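Local coordinates for protein acyl-CoA dehydrogenase (Slackia heliotrinireducens, PDB 4RM7) that is an acyl-CoA dehydrogenase family protein, here assembled from four chains, each combining helical N- and C-terminal domains with a beta-stranded middle domain, at residues L288-M291 with E292-T296. Numbering follows the deposited sequence.
Sequences LTEM and EVKLT
CG of Glu290 lies anti to its own N (chi1 -166°), while Lys294 sets CG beside its N (chi1 -70°) and runs extended back along the helix, bringing the two chains together. They sit one turn apart on helix 282-311, in the helical C-terminal domain of the acyl-CoA dehydrogenase fold. The two chains cross at an oblique angle, touching through aliphatic carbons, CG of Glu290 at 4.1 Å from CE of Lys294. Their charged ends do not pair: OE2 of Glu290 stays 4.9 Å from NZ of Lys294. NZ instead forms a salt bridge with Glu332 on helix 316-341, while OE1 of Glu290 is hydrogen-bonded to Tyr324 of the second subunit.

Beneath them runs regular alpha-helical bonding, with Lys294 N giving its hydrogen to Glu290 O at 3.1 Å. One branch of Val293, CG2, rests 3.3 Å from Thr289 O. Met291, a selenomethionine, packs within its own chain against Met261 and Ala264 of helix 234-270 and Asp336, Ala337 and Ile340 of helix 316-341. OE1 of Glu292 is hydrogen-bonded to Tyr384 of the second subunit. The backbone carbonyl of Glu292 accepts two hydrogen bonds, from opposite faces of its plane: Thr296 N approaches at 2.9 Å, and Thr296 OG1 donates to Glu292 O at 2.5 Å.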
ATOM      1  N   LEU A 288      -0.745 -15.689   1.375  1.00 42.09           N
ATOM      2  CA  LEU A 288      -1.195 -16.614   0.350  1.00 43.38           C
ATOM      3  C   LEU A 288      -2.431 -16.137  -0.414  1.00 46.57           C
ATOM      4  O   LEU A 288      -2.431 -16.180  -1.648  1.00 44.53           O
ATOM      5  CB  LEU A 288      -1.465 -17.989   0.972  1.00 46.29           C
ATOM      6  CG  LEU A 288      -0.170 -18.754   1.273  1.00 46.83           C
ATOM      7  CD1 LEU A 288      -0.446 -20.171   1.734  1.00 45.49           C
ATOM      8  CD2 LEU A 288       0.706 -18.754   0.034  1.00 43.17           C
ATOM      9  N   THR A 289      -3.478 -15.749   0.285  1.00 47.14           N
ATOM     10  CA  THR A 289      -4.661 -15.252  -0.383  1.00 49.95           C
ATOM     11  C   THR A 289      -4.379 -13.947  -1.120  1.00 49.06           C
ATOM     12  O   THR A 289      -4.869 -13.723  -2.208  1.00 44.62           O
ATOM     13  CB  THR A 289      -5.928 -15.215   0.518  1.00 55.54           C
ATOM     14  OG1 THR A 289      -5.709 -14.392   1.657  1.00 66.32           O
ATOM     15  CG2 THR A 289      -6.351 -16.583   0.962  1.00 62.11           C
ATOM     16  N   GLU A 290      -3.581 -13.089  -0.515  1.00 45.15           N
ATOM     17  CA  GLU A 290      -3.183 -11.836  -1.161  1.00 42.80           C
ATOM     18  C   GLU A 290      -2.473 -12.125  -2.504  1.00 43.28           C
ATOM     19  O   GLU A 290      -2.786 -11.542  -3.537  1.00 44.72           O
ATOM     20  CB  GLU A 290      -2.280 -11.043  -0.223  1.00 43.70           C
ATOM     21  CG  GLU A 290      -2.077  -9.630  -0.631  1.00 63.27           C
ATOM     22  CD  GLU A 290      -3.198  -8.738  -0.132  1.00 75.17           C
ATOM     23  OE1 GLU A 290      -3.659  -8.936   1.020  1.00 74.42           O
ATOM     24  OE2 GLU A 290      -3.622  -7.848  -0.903  1.00 77.59           O
HETATM   25  N   MSE A 291      -1.538 -13.071  -2.480  1.00 43.48           N
HETATM   26  CA  MSE A 291      -0.838 -13.512  -3.686  1.00 41.67           C
HETATM   27  C   MSE A 291      -1.757 -14.143  -4.743  1.00 40.80           C
HETATM   28  O   MSE A 291      -1.620 -13.863  -5.932  1.00 43.52           O
HETATM   29  CB  MSE A 291       0.260 -14.504  -3.313  1.00 40.15           C
HETATM   30  CG  MSE A 291       1.412 -13.863  -2.562  1.00 46.58           C
HETATM   31 SE   MSE A 291       2.344 -15.120  -1.399  0.71 47.89          SE
HETATM   32  CE  MSE A 291       3.614 -15.915  -2.673  1.00 40.10           C
ATOM     33  N   GLU A 292      -2.679 -15.000  -4.322  1.00 35.60           N
ATOM     34  CA  GLU A 292      -3.559 -15.618  -5.287  1.00 34.69           C
ATOM     35  C   GLU A 292      -4.512 -14.571  -5.900  1.00 36.93           C
ATOM     36  O   GLU A 292      -4.896 -14.692  -7.067  1.00 41.40           O
ATOM     37  CB  GLU A 292      -4.337 -16.770  -4.650  1.00 37.37           C
ATOM     38  CG  GLU A 292      -5.026 -17.687  -5.683  1.00 39.27           C
ATOM     39  CD  GLU A 292      -4.035 -18.384  -6.646  1.00 42.52           C
ATOM     40  OE1 GLU A 292      -2.895 -18.648  -6.247  1.00 53.10           O
ATOM     41  OE2 GLU A 292      -4.390 -18.686  -7.804  1.00 51.54           O
ATOM     42  N   VAL A 293      -4.880 -13.543  -5.136  1.00 38.85           N
ATOM     43  CA  VAL A 293      -5.701 -12.467  -5.686  1.00 40.42           C
ATOM     44  C   VAL A 293      -4.931 -11.726  -6.779  1.00 44.22           C
ATOM     45  O   VAL A 293      -5.461 -11.446  -7.861  1.00 43.30           O
ATOM     46  CB  VAL A 293      -6.123 -11.446  -4.632  1.00 35.21           C
ATOM     47  CG1 VAL A 293      -6.625 -10.191  -5.315  1.00 33.66           C
ATOM     48  CG2 VAL A 293      -7.186 -12.008  -3.714  1.00 36.46           C
ATOM     49  N   LYS A 294      -3.674 -11.413  -6.495  1.00 39.73           N
ATOM     50  CA  LYS A 294      -2.868 -10.716  -7.483  1.00 41.92           C
ATOM     51  C   LYS A 294      -2.670 -11.571  -8.736  1.00 47.97           C
ATOM     52  O   LYS A 294      -2.775 -11.053  -9.848  1.00 41.98           O
ATOM     53  CB  LYS A 294      -1.527 -10.293  -6.881  1.00 32.09           C
ATOM     54  CG  LYS A 294      -1.715  -9.173  -5.867  1.00 33.60           C
ATOM     55  CD  LYS A 294      -0.427  -8.773  -5.227  1.00 34.82           C
ATOM     56  CE  LYS A 294      -0.688  -7.816  -4.089  1.00 39.85           C
ATOM     57  NZ  LYS A 294       0.575  -7.452  -3.383  1.00 46.83           N
ATOM     58  N   LEU A 295      -2.423 -12.872  -8.567  1.00 41.95           N
ATOM     59  CA  LEU A 295      -2.238 -13.751  -9.723  1.00 33.65           C
ATOM     60  C   LEU A 295      -3.520 -13.805 -10.547  1.00 40.47           C
ATOM     61  O   LEU A 295      -3.476 -13.784 -11.782  1.00 46.12           O
ATOM     62  CB  LEU A 295      -1.858 -15.162  -9.300  1.00 31.36           C
ATOM     63  CG  LEU A 295      -0.477 -15.422  -8.740  1.00 36.90           C
ATOM     64  CD1 LEU A 295      -0.406 -16.847  -8.198  1.00 33.08           C
ATOM     65  CD2 LEU A 295       0.530 -15.190  -9.862  1.00 38.93           C
ATOM     66  N   THR A 296      -4.657 -13.881  -9.855  1.00 35.64           N
ATOM     67  CA  THR A 296      -5.961 -13.900 -10.522  1.00 34.45           C
ATOM     68  C   THR A 296      -6.135 -12.644 -11.375  1.00 40.37           C
ATOM     69  O   THR A 296      -6.511 -12.725 -12.538  1.00 52.08           O
ATOM     70  CB  THR A 296      -7.123 -14.003  -9.510  1.00 37.10           C
ATOM     71  OG1 THR A 296      -6.869 -15.079  -8.600  1.00 44.46           O
ATOM     72  CG2 THR A 296      -8.449 -14.278 -10.231  1.00 31.94           C
TER